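Local atomic coordinates of Rho GTPase-activating protein 26 (Gallus gallus, PDB entry 1F7C), a protein that stimulates GTP hydrolysis by the small GTPases RhoA and Cdc42 and binds the C-terminus of focal adhesion kinase. Residues Ile36-Ile41 against Asn148-His153; Glu49-Asn54 against Trp92-Ile97; Gly57-Val62 against Ser99-Tyr104; Glu136-Val141 against His212-Asn217. One frame throughout, in Å; residues are numbered along the deposited sequence.

All four contacts belong to the all-helical RhoGAP (BH) domain, one piece of a longer protein. Interactions 1 and 2 share helix 35-51, using its beginning and its end, and interactions 2 and 3 share helix 94-106, their centres about 10 Å apart. Along the chain, interactions 2 and 3 are nested inside the loop closed by interaction 1. Interaction 4 joins the last helix, 212-217, to helix 130-141, about 28 Å from interaction 2 between centres. Interaction 3 holds the loop carrying Arg60, the predicted arginine finger; interaction 1 touches interaction 3 where Gly37, Ile41 and Met151 meet Leu101 and Tyr104, and touches interaction 4 through Arg149, His153, Val141, Phe216 and Asn217.

Interaction 1 (Ile36-Ile41 against Asn148-His153); sequences IGFSII and NRQMLH
Phe38 and Met151 are the closest backbone pair, CA to CA 6.8 Å, where segments Ile36-Ile41 and Asn148-His153 run almost parallel, their axes 10° apart in direction. The axes stay 10.9 Å apart, a wide spacing that long side chains have to bridge. The Met151 chain leaves with CG anti to the backbone N and then bends at chi3 (-71°), which lays the methyl CE over one face of the Phe38 ring. CE sits 3.7 Å from the centroid of the Phe38 ring in a CH-pi contact, displaced toward CD1 and CE1. The sulfur stands farther back and obliquely, 5.2 Å from that centroid, completing a Met-aromatic contact; an unbranched, flexible thioether suits such a reach. In the helical RhoGAP domain this ties helix 35-51 to helix 146-164, with Tyr104 of helix 94-106 touching both Ile41 and Met151. Gln150 meets the ring differently: its CB lies in the ring plane at the edge, 3.6 Å from Phe38 CE2. Its amide, turned 71° from the ring, brings OE1 within 3.5 Å of Phe38 CE2, while NE2 is hydrogen-bonded to Glu146. An alanine in place of Phe38 would probably leave Met151 CE without its aromatic face and freer to turn about chi3. Ile41, crossing the methionine at about a right angle, sets CG1 3.9 Å from Met151 SD.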
# COMPACT_ATOMS: atom_id res chain seq x y z
N ILE A 36 16.40 -5.09 0.76
CA ILE A 36 15.96 -5.21 2.15
C ILE A 36 14.50 -4.79 2.25
O ILE A 36 13.70 -5.42 2.95
CB ILE A 36 16.82 -4.34 3.08
CG1 ILE A 36 18.27 -4.80 3.03
CG2 ILE A 36 16.30 -4.44 4.51
CD1 ILE A 36 18.49 -6.22 3.50
N GLY A 37 14.15 -3.72 1.54
CA GLY A 37 12.79 -3.22 1.53
C GLY A 37 11.80 -4.25 0.98
O GLY A 37 10.78 -4.52 1.62
N PHE A 38 12.09 -4.81 -0.19
CA PHE A 38 11.20 -5.82 -0.77
C PHE A 38 11.12 -7.04 0.14
O PHE A 38 10.11 -7.73 0.16
CB PHE A 38 11.69 -6.26 -2.14
CG PHE A 38 11.41 -5.28 -3.24
CD1 PHE A 38 12.17 -4.12 -3.38
CD2 PHE A 38 10.36 -5.51 -4.13
CE1 PHE A 38 11.90 -3.21 -4.40
CE2 PHE A 38 10.09 -4.60 -5.16
CZ PHE A 38 10.86 -3.44 -5.29
N SER A 39 12.20 -7.29 0.87
CA SER A 39 12.26 -8.41 1.79
C SER A 39 11.26 -8.16 2.93
O SER A 39 10.46 -9.03 3.29
CB SER A 39 13.67 -8.53 2.36
OG SER A 39 13.74 -9.45 3.43
N ILE A 40 11.31 -6.96 3.48
CA ILE A 40 10.42 -6.56 4.56
C ILE A 40 8.96 -6.66 4.13
O ILE A 40 8.13 -7.22 4.84
CB ILE A 40 10.73 -5.12 5.01
CG1 ILE A 40 12.13 -5.08 5.65
CG2 ILE A 40 9.67 -4.62 5.98
CD1 ILE A 40 12.49 -3.74 6.26
N ILE A 41 8.64 -6.12 2.96
CA ILE A 41 7.29 -6.16 2.45
C ILE A 41 6.78 -7.59 2.24
O ILE A 41 5.67 -7.92 2.64
CB ILE A 41 7.17 -5.40 1.13
CG1 ILE A 41 7.38 -3.91 1.38
CG2 ILE A 41 5.80 -5.64 0.49
CD1 ILE A 41 6.32 -3.30 2.25
N ASN A 148 9.39 1.10 -7.90
CA ASN A 148 8.18 1.64 -7.30
C ASN A 148 7.00 0.82 -7.78
O ASN A 148 6.14 0.43 -6.99
CB ASN A 148 7.96 3.10 -7.69
CG ASN A 148 9.10 4.01 -7.22
OD1 ASN A 148 10.24 3.84 -7.65
ND2 ASN A 148 8.79 4.96 -6.34
N ARG A 149 6.98 0.55 -9.08
CA ARG A 149 5.92 -0.23 -9.69
C ARG A 149 5.84 -1.62 -9.05
O ARG A 149 4.76 -2.09 -8.69
CB ARG A 149 6.16 -0.34 -11.21
CG ARG A 149 5.16 -1.26 -11.92
CD ARG A 149 5.24 -1.24 -13.45
NE ARG A 149 6.61 -1.34 -13.95
CZ ARG A 149 7.38 -0.28 -14.19
NH1 ARG A 149 6.91 0.94 -13.98
NH2 ARG A 149 8.63 -0.45 -14.62
N GLN A 150 6.99 -2.26 -8.90
CA GLN A 150 7.05 -3.59 -8.33
C GLN A 150 6.52 -3.68 -6.91
O GLN A 150 5.72 -4.55 -6.61
CB GLN A 150 8.48 -4.12 -8.35
CG GLN A 150 8.77 -5.08 -9.48
CD GLN A 150 10.17 -5.67 -9.39
OE1 GLN A 150 10.61 -6.09 -8.31
NE2 GLN A 150 10.87 -5.71 -10.52
N MET A 151 6.98 -2.79 -6.03
CA MET A 151 6.51 -2.81 -4.66
C MET A 151 5.03 -2.48 -4.61
O MET A 151 4.27 -3.09 -3.86
CB MET A 151 7.28 -1.82 -3.80
CG MET A 151 6.98 -2.00 -2.35
SD MET A 151 8.20 -1.21 -1.32
CE MET A 151 9.59 -2.29 -1.60
N LEU A 152 4.62 -1.52 -5.43
CA LEU A 152 3.24 -1.11 -5.50
C LEU A 152 2.38 -2.31 -5.96
O LEU A 152 1.23 -2.47 -5.54
CB LEU A 152 3.12 0.05 -6.50
CG LEU A 152 1.82 0.84 -6.52
CD1 LEU A 152 1.60 1.52 -5.16
CD2 LEU A 152 1.89 1.86 -7.63
N HIS A 153 2.95 -3.14 -6.82
CA HIS A 153 2.25 -4.31 -7.34
C HIS A 153 1.99 -5.34 -6.24
O HIS A 153 0.87 -5.84 -6.10
CB HIS A 153 3.06 -4.95 -8.47
CG HIS A 153 2.33 -6.05 -9.18
ND1 HIS A 153 2.93 -6.83 -10.15
CD2 HIS A 153 1.05 -6.48 -9.08
CE1 HIS A 153 2.04 -7.69 -10.62
NE2 HIS A 153 0.90 -7.50 -9.99

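Interaction 2 (Glu49-Asn54 against Trp92-Ile97)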
# COMPACT_ATOMS: atom_id res chain seq x y z
N GLU A 49 -1.18 -12.83 5.30
CA GLU A 49 -2.02 -13.73 4.52
C GLU A 49 -2.14 -15.13 5.08
O GLU A 49 -3.24 -15.67 5.15
CB GLU A 49 -1.56 -13.78 3.07
CG GLU A 49 -1.61 -12.43 2.40
CD GLU A 49 -1.40 -12.52 0.92
OE1 GLU A 49 -0.88 -13.55 0.48
OE2 GLU A 49 -1.76 -11.56 0.19
N THR A 50 -1.02 -15.72 5.49
CA THR A 50 -1.04 -17.08 6.02
C THR A 50 -1.59 -17.24 7.44
O THR A 50 -1.92 -18.36 7.83
CB THR A 50 0.36 -17.77 5.97
OG1 THR A 50 1.34 -16.96 6.63
CG2 THR A 50 0.79 -18.00 4.52
N ARG A 51 -1.69 -16.17 8.21
CA ARG A 51 -2.23 -16.32 9.56
C ARG A 51 -2.98 -15.15 10.16
O ARG A 51 -3.35 -15.19 11.33
CB ARG A 51 -1.13 -16.78 10.52
CG ARG A 51 0.06 -15.85 10.65
CD ARG A 51 1.27 -16.62 11.18
NE ARG A 51 2.43 -15.76 11.42
CZ ARG A 51 2.52 -14.89 12.42
NH1 ARG A 51 1.53 -14.76 13.30
NH2 ARG A 51 3.61 -14.13 12.54
N GLY A 52 -3.23 -14.11 9.37
CA GLY A 52 -3.95 -12.97 9.93
C GLY A 52 -5.04 -12.40 9.04
O GLY A 52 -5.60 -11.35 9.35
N ILE A 53 -5.37 -13.12 7.96
CA ILE A 53 -6.36 -12.66 7.01
C ILE A 53 -7.72 -12.36 7.62
O ILE A 53 -8.43 -11.47 7.15
CB ILE A 53 -6.53 -13.68 5.84
CG1 ILE A 53 -7.16 -12.99 4.62
CG2 ILE A 53 -7.43 -14.83 6.24
CD1 ILE A 53 -6.26 -11.96 3.98
N ASN A 54 -8.08 -13.10 8.68
CA ASN A 54 -9.38 -12.92 9.33
C ASN A 54 -9.42 -11.88 10.46
O ASN A 54 -10.51 -11.53 10.93
CB ASN A 54 -9.89 -14.28 9.86
CG ASN A 54 -10.11 -15.30 8.75
OD1 ASN A 54 -10.92 -15.08 7.85
ND2 ASN A 54 -9.39 -16.42 8.81
N TRP A 92 5.26 -12.79 17.11
CA TRP A 92 4.87 -11.45 16.68
C TRP A 92 3.38 -11.29 16.38
O TRP A 92 2.82 -12.03 15.58
CB TRP A 92 5.70 -11.05 15.46
CG TRP A 92 7.16 -10.87 15.75
CD1 TRP A 92 8.19 -11.65 15.30
CD2 TRP A 92 7.75 -9.85 16.56
NE1 TRP A 92 9.39 -11.18 15.78
CE2 TRP A 92 9.15 -10.07 16.56
CE3 TRP A 92 7.24 -8.76 17.29
CZ2 TRP A 92 10.04 -9.25 17.26
CZ3 TRP A 92 8.13 -7.95 17.99
CH2 TRP A 92 9.51 -8.19 17.97
N GLU A 93 2.76 -10.31 17.03
CA GLU A 93 1.34 -10.04 16.83
C GLU A 93 1.09 -9.47 15.44
O GLU A 93 1.94 -8.79 14.87
CB GLU A 93 0.87 -9.04 17.88
CG GLU A 93 1.07 -9.52 19.31
CD GLU A 93 0.79 -8.45 20.34
OE1 GLU A 93 -0.38 -8.00 20.44
OE2 GLU A 93 1.74 -8.04 21.04
N ILE A 94 -0.09 -9.77 14.89
CA ILE A 94 -0.47 -9.30 13.56
C ILE A 94 -0.49 -7.76 13.52
O ILE A 94 -0.00 -7.15 12.58
CB ILE A 94 -1.87 -9.86 13.14
CG1 ILE A 94 -1.78 -11.36 12.84
CG2 ILE A 94 -2.39 -9.11 11.92
CD1 ILE A 94 -0.92 -11.72 11.64
N LYS A 95 -1.08 -7.14 14.55
CA LYS A 95 -1.15 -5.69 14.65
C LYS A 95 0.27 -5.10 14.57
O LYS A 95 0.48 -4.01 14.05
CB LYS A 95 -1.81 -5.29 15.98
CG LYS A 95 -1.06 -5.81 17.21
CD LYS A 95 -1.92 -5.85 18.48
CE LYS A 95 -2.46 -4.48 18.87
NZ LYS A 95 -3.22 -4.52 20.16
N THR A 96 1.23 -5.84 15.09
CA THR A 96 2.64 -5.44 15.09
C THR A 96 3.24 -5.55 13.70
O THR A 96 3.99 -4.68 13.26
CB THR A 96 3.45 -6.33 16.06
OG1 THR A 96 2.97 -6.15 17.40
CG2 THR A 96 4.92 -5.97 16.01
N ILE A 97 2.90 -6.64 13.01
CA ILE A 97 3.39 -6.89 11.66
C ILE A 97 2.81 -5.95 10.61
O ILE A 97 3.50 -5.59 9.65
CB ILE A 97 3.12 -8.36 11.27
CG1 ILE A 97 3.91 -9.28 12.20
CG2 ILE A 97 3.47 -8.59 9.78
CD1 ILE A 97 3.58 -10.75 12.06
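Arg51 reaches across to Trp92 and Ile97 near the C-terminal end of helix 35-51, beside the start of helix 94-106 in the RhoGAP domain. Its CG lies between the backbone N and the carbonyl carbon (chi1 60°), and from there the chain runs extended to NE, carrying the guanidinium over to the other segment. The flat group turns its edge to Trp92 O, which lies in its plane, but Arg51 NH2 is 3.8 Å from Trp92 O, too far for a hydrogen bond. Arginine suits this exposed place, since its long, largely apolar chain spans the distance. Ile97 crosses the arginine at about a right angle, its CD1 3.4 Å from Arg51 NH2 and oblique to the guanidinium; it also packs against Cys44 and Ala47 of helix 35-51. The Ile94 side chain sets out toward the other segment, where Gly52 receives it; a CB on Gly52 would fall only 2.5 Å from Ile94 CD1, so the absence of a side chain is what admits the isoleucine. Just before Ile94, Glu93 occupies the N-cap position and forms a salt bridge with Arg67. The terminal methyl Ile94 CD1 ends 3.7 Å from Gly52 CA.

Interaction 3 (Gly57-Val62 against Ser99-Tyr104); sequences GLYRIV and SALKTY
Lys102 and Tyr59 make the direct polar link between helix 94-106 and the loop that carries Arg60, the predicted arginine finger of this RhoGAP domain. Lys102 NZ donates to Tyr59 O at 2.9 Å, with a C=O...N angle of 145° and the donor tilted 34° from the carbonyl plane. Lysine has the length to reach a loop carbonyl from the helix, and the bend at chi3 (-57°) turns CE toward that oxygen. An alanine here would probably leave Tyr59 O without its ammonium partner and this part of the finger loop less firmly held. Within the loop, Gly57 O accepts from both Arg60 N and Ile61 N, closing a tight turn, and Gly57 has a positive phi that glycine adopts easily. Apolar contacts centre on the Tyr59 ring: Lys102 CG approaches its edge, and Leu101 CD2 lies obliquely 4.0 Å from Tyr59 CE2. The hydroxyl beyond is hydrogen-bonded to His158, so the ring is held at its tip as well. Val62 packs on Ser99, its CA 3.7 Å from Ser99 OG, and a water bridges Ser99 to Ile61: Ser99 OG, which also bonds Gly63 N and Lys95 O, is 3.1 Å from the water oxygen, and that water donates to Ile61 O at 2.8 Å.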
# COMPACT_ATOMS: atom_id res chain seq x y z
N GLY A 57 -10.01 -5.25 11.43
CA GLY A 57 -9.29 -3.99 11.35
C GLY A 57 -7.85 -4.05 10.86
O GLY A 57 -7.02 -3.24 11.28
N LEU A 58 -7.55 -4.99 9.97
CA LEU A 58 -6.21 -5.13 9.41
C LEU A 58 -5.72 -3.80 8.85
O LEU A 58 -6.37 -3.20 7.99
CB LEU A 58 -6.18 -6.16 8.28
CG LEU A 58 -6.08 -7.66 8.57
CD1 LEU A 58 -6.16 -8.41 7.25
CD2 LEU A 58 -4.77 -7.98 9.29
N TYR A 59 -4.57 -3.35 9.36
CA TYR A 59 -3.95 -2.10 8.93
C TYR A 59 -4.61 -0.83 9.48
O TYR A 59 -4.12 0.28 9.27
CB TYR A 59 -3.87 -2.05 7.39
CG TYR A 59 -2.98 -3.12 6.80
CD1 TYR A 59 -3.53 -4.24 6.14
CD2 TYR A 59 -1.59 -3.04 6.91
CE1 TYR A 59 -2.70 -5.24 5.62
CE2 TYR A 59 -0.75 -4.04 6.39
CZ TYR A 59 -1.31 -5.13 5.75
OH TYR A 59 -0.47 -6.10 5.23
N ARG A 60 -5.73 -0.98 10.18
CA ARG A 60 -6.42 0.16 10.77
C ARG A 60 -6.01 0.18 12.24
O ARG A 60 -5.73 1.23 12.82
CB ARG A 60 -7.94 -0.02 10.67
CG ARG A 60 -8.75 1.09 11.32
CD ARG A 60 -10.13 0.60 11.74
NE ARG A 60 -11.05 0.46 10.62
CZ ARG A 60 -12.11 -0.35 10.63
NH1 ARG A 60 -12.38 -1.09 11.70
NH2 ARG A 60 -12.92 -0.41 9.57
N ILE A 61 -5.95 -1.00 12.84
CA ILE A 61 -5.57 -1.16 14.24
C ILE A 61 -4.06 -1.04 14.33
O ILE A 61 -3.33 -1.76 13.65
CB ILE A 61 -5.99 -2.55 14.78
CG1 ILE A 61 -7.52 -2.66 14.78
CG2 ILE A 61 -5.42 -2.77 16.17
CD1 ILE A 61 -8.22 -1.54 15.55
N VAL A 62 -3.61 -0.12 15.17
CA VAL A 62 -2.19 0.13 15.35
C VAL A 62 -1.60 -0.71 16.48
O VAL A 62 -2.24 -0.90 17.51
CB VAL A 62 -1.95 1.62 15.65
CG1 VAL A 62 -0.47 1.89 15.77
CG2 VAL A 62 -2.58 2.46 14.54
N SER A 99 1.71 -2.90 11.33
CA SER A 99 2.21 -1.58 11.68
C SER A 99 3.64 -1.43 11.18
O SER A 99 4.04 -0.35 10.75
CB SER A 99 2.13 -1.35 13.19
OG SER A 99 0.81 -0.99 13.56
N ALA A 100 4.40 -2.52 11.21
CA ALA A 100 5.77 -2.49 10.75
C ALA A 100 5.77 -2.13 9.27
O ALA A 100 6.56 -1.30 8.82
CB ALA A 100 6.42 -3.85 10.94
N LEU A 101 4.86 -2.75 8.52
CA LEU A 101 4.75 -2.50 7.10
C LEU A 101 4.41 -1.04 6.80
O LEU A 101 5.00 -0.44 5.90
CB LEU A 101 3.69 -3.44 6.49
CG LEU A 101 3.44 -3.33 4.98
CD1 LEU A 101 3.00 -4.68 4.44
CD2 LEU A 101 2.40 -2.27 4.70
N LYS A 102 3.47 -0.47 7.54
CA LYS A 102 3.09 0.92 7.31
C LYS A 102 4.18 1.94 7.68
O LYS A 102 4.41 2.90 6.94
CB LYS A 102 1.80 1.27 8.05
CG LYS A 102 0.60 0.42 7.66
CD LYS A 102 -0.71 1.05 8.09
CE LYS A 102 -0.76 1.29 9.59
NZ LYS A 102 -1.96 2.09 9.99
N THR A 103 4.85 1.74 8.81
CA THR A 103 5.90 2.67 9.21
C THR A 103 7.09 2.60 8.24
O THR A 103 7.72 3.62 7.97
CB THR A 103 6.38 2.42 10.66
OG1 THR A 103 7.04 1.15 10.75
CG2 THR A 103 5.20 2.43 11.62
N TYR A 104 7.39 1.41 7.72
CA TYR A 104 8.48 1.26 6.76
C TYR A 104 8.18 2.13 5.53
O TYR A 104 9.09 2.73 4.96
CB TYR A 104 8.63 -0.19 6.29
CG TYR A 104 9.38 -0.32 4.98
CD1 TYR A 104 10.78 -0.29 4.94
CD2 TYR A 104 8.70 -0.39 3.77
CE1 TYR A 104 11.48 -0.34 3.73
CE2 TYR A 104 9.38 -0.43 2.54
CZ TYR A 104 10.77 -0.40 2.54
OH TYR A 104 11.45 -0.41 1.33
O HOH W 1 -1.53 -1.35 11.59

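Interaction 4 (Glu136-Val141 against His212-Asn217)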
# COMPACT_ATOMS: atom_id res chain seq x y z
N GLU A 136 -5.87 6.40 -17.42
CA GLU A 136 -4.82 7.37 -17.06
C GLU A 136 -3.92 6.86 -15.95
O GLU A 136 -2.70 6.99 -16.01
CB GLU A 136 -5.44 8.71 -16.64
CG GLU A 136 -5.65 9.66 -17.80
CD GLU A 136 -4.34 10.10 -18.46
OE1 GLU A 136 -4.40 10.72 -19.54
OE2 GLU A 136 -3.26 9.83 -17.89
N ILE A 137 -4.53 6.28 -14.92
CA ILE A 137 -3.79 5.75 -13.80
C ILE A 137 -2.96 4.57 -14.28
O ILE A 137 -1.80 4.41 -13.88
CB ILE A 137 -4.75 5.36 -12.65
CG1 ILE A 137 -5.32 6.64 -12.03
CG2 ILE A 137 -4.03 4.51 -11.60
CD1 ILE A 137 -6.36 6.44 -10.96
N HIS A 138 -3.55 3.75 -15.15
CA HIS A 138 -2.85 2.59 -15.69
C HIS A 138 -1.57 3.06 -16.39
O HIS A 138 -0.49 2.55 -16.14
CB HIS A 138 -3.75 1.86 -16.70
CG HIS A 138 -3.14 0.61 -17.26
ND1 HIS A 138 -3.71 -0.10 -18.29
CD2 HIS A 138 -2.02 -0.07 -16.91
CE1 HIS A 138 -2.97 -1.15 -18.56
NE2 HIS A 138 -1.93 -1.16 -17.74
N SER A 139 -1.72 4.04 -17.28
CA SER A 139 -0.59 4.60 -18.00
C SER A 139 0.43 5.23 -17.05
O SER A 139 1.65 5.11 -17.25
CB SER A 139 -1.09 5.66 -18.98
OG SER A 139 0.01 6.39 -19.48
N LEU A 140 -0.05 5.90 -16.01
CA LEU A 140 0.84 6.53 -15.04
C LEU A 140 1.65 5.51 -14.25
O LEU A 140 2.80 5.76 -13.90
CB LEU A 140 0.04 7.41 -14.07
CG LEU A 140 -0.46 8.74 -14.66
CD1 LEU A 140 -1.39 9.42 -13.67
CD2 LEU A 140 0.72 9.64 -14.98
N VAL A 141 1.05 4.35 -13.96
CA VAL A 141 1.76 3.33 -13.22
C VAL A 141 2.91 2.75 -14.03
O VAL A 141 3.96 2.42 -13.48
CB VAL A 141 0.82 2.17 -12.79
CG1 VAL A 141 1.64 1.00 -12.24
CG2 VAL A 141 -0.18 2.66 -11.74
N HIS A 212 -6.15 -4.04 -10.00
CA HIS A 212 -4.75 -4.41 -9.96
C HIS A 212 -4.32 -5.40 -11.05
O HIS A 212 -3.24 -5.27 -11.61
CB HIS A 212 -4.37 -4.93 -8.56
CG HIS A 212 -4.91 -6.28 -8.25
ND1 HIS A 212 -4.20 -7.44 -8.49
CD2 HIS A 212 -6.10 -6.68 -7.74
CE1 HIS A 212 -4.93 -8.49 -8.15
NE2 HIS A 212 -6.08 -8.05 -7.69
N GLU A 213 -5.17 -6.38 -11.36
CA GLU A 213 -4.83 -7.36 -12.39
C GLU A 213 -4.55 -6.68 -13.72
O GLU A 213 -3.49 -6.85 -14.31
CB GLU A 213 -5.97 -8.36 -12.57
CG GLU A 213 -6.45 -8.98 -11.27
CD GLU A 213 -6.46 -10.50 -11.31
OE1 GLU A 213 -6.86 -11.13 -10.30
OE2 GLU A 213 -6.05 -11.08 -12.35
N LYS A 214 -5.51 -5.89 -14.19
CA LYS A 214 -5.38 -5.19 -15.45
C LYS A 214 -4.23 -4.18 -15.44
O LYS A 214 -3.39 -4.17 -16.33
CB LYS A 214 -6.69 -4.48 -15.79
CG LYS A 214 -6.61 -3.54 -16.99
CD LYS A 214 -7.90 -2.75 -17.14
CE LYS A 214 -7.82 -1.72 -18.27
NZ LYS A 214 -7.64 -2.34 -19.62
N ILE A 215 -4.19 -3.34 -14.41
CA ILE A 215 -3.17 -2.32 -14.30
C ILE A 215 -1.73 -2.82 -14.22
O ILE A 215 -0.86 -2.29 -14.92
CB ILE A 215 -3.44 -1.39 -13.10
CG1 ILE A 215 -4.60 -0.45 -13.44
CG2 ILE A 215 -2.18 -0.62 -12.72
CD1 ILE A 215 -5.16 0.28 -12.25
N PHE A 216 -1.48 -3.83 -13.40
CA PHE A 216 -0.11 -4.34 -13.26
C PHE A 216 0.31 -5.49 -14.17
O PHE A 216 1.50 -5.66 -14.42
CB PHE A 216 0.18 -4.74 -11.81
CG PHE A 216 0.11 -3.60 -10.84
CD1 PHE A 216 -1.07 -3.33 -10.15
CD2 PHE A 216 1.22 -2.78 -10.63
CE1 PHE A 216 -1.15 -2.25 -9.27
CE2 PHE A 216 1.15 -1.70 -9.75
CZ PHE A 216 -0.04 -1.43 -9.08
N ASN A 217 -0.64 -6.27 -14.66
CA ASN A 217 -0.25 -7.40 -15.50
C ASN A 217 -0.33 -7.18 -17.01
O ASN A 217 0.05 -8.06 -17.77
CB ASN A 217 -1.05 -8.65 -15.11
CG ASN A 217 -0.79 -9.06 -13.68
OD1 ASN A 217 0.34 -8.98 -13.19
ND2 ASN A 217 -1.84 -9.52 -13.00
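His138 lies against Ile215 and the backbone next to it. CB touches the isoleucine branch, 4.1 Å from Ile215 CG1. With CG anti to the backbone N (chi1 -177°), the ring turns one face to the backbone of the other helix: Ile215 CA sits over it, 4.0 Å from the centroid of the His138 ring, a CH-pi contact. On one side of the ring CD2 comes to 3.2 Å from Ile215 O. On the other, ND1 faces the aliphatic end of Lys214, whose NZ is 4.7 Å from His138 ND1; that ammonium would be expected to disfavour a second positive charge on the imidazole. CE1 lies near Lys214 O. At the tip, NE2 is close to Ile215 O but at a poor angle, and its hydrogen bond goes instead to Thr218 O, just beyond the segment. A histidine thus combines a flat packing surface with a polar tip. In the RhoGAP domain this packs helix 212-217, the last of the chain, on helix 130-141, the short segments crossing at -39° with axes 9.3 Å apart. One turn on, Val141 spreads its two methyls over two neighbours, and the beta-branch suits the task: CG2 is 4.0 Å from Ile215 CG2, and CG1 is 3.7 Å from Phe216 CE2. The Phe216 ring also stacks on His153 of helix 146-164.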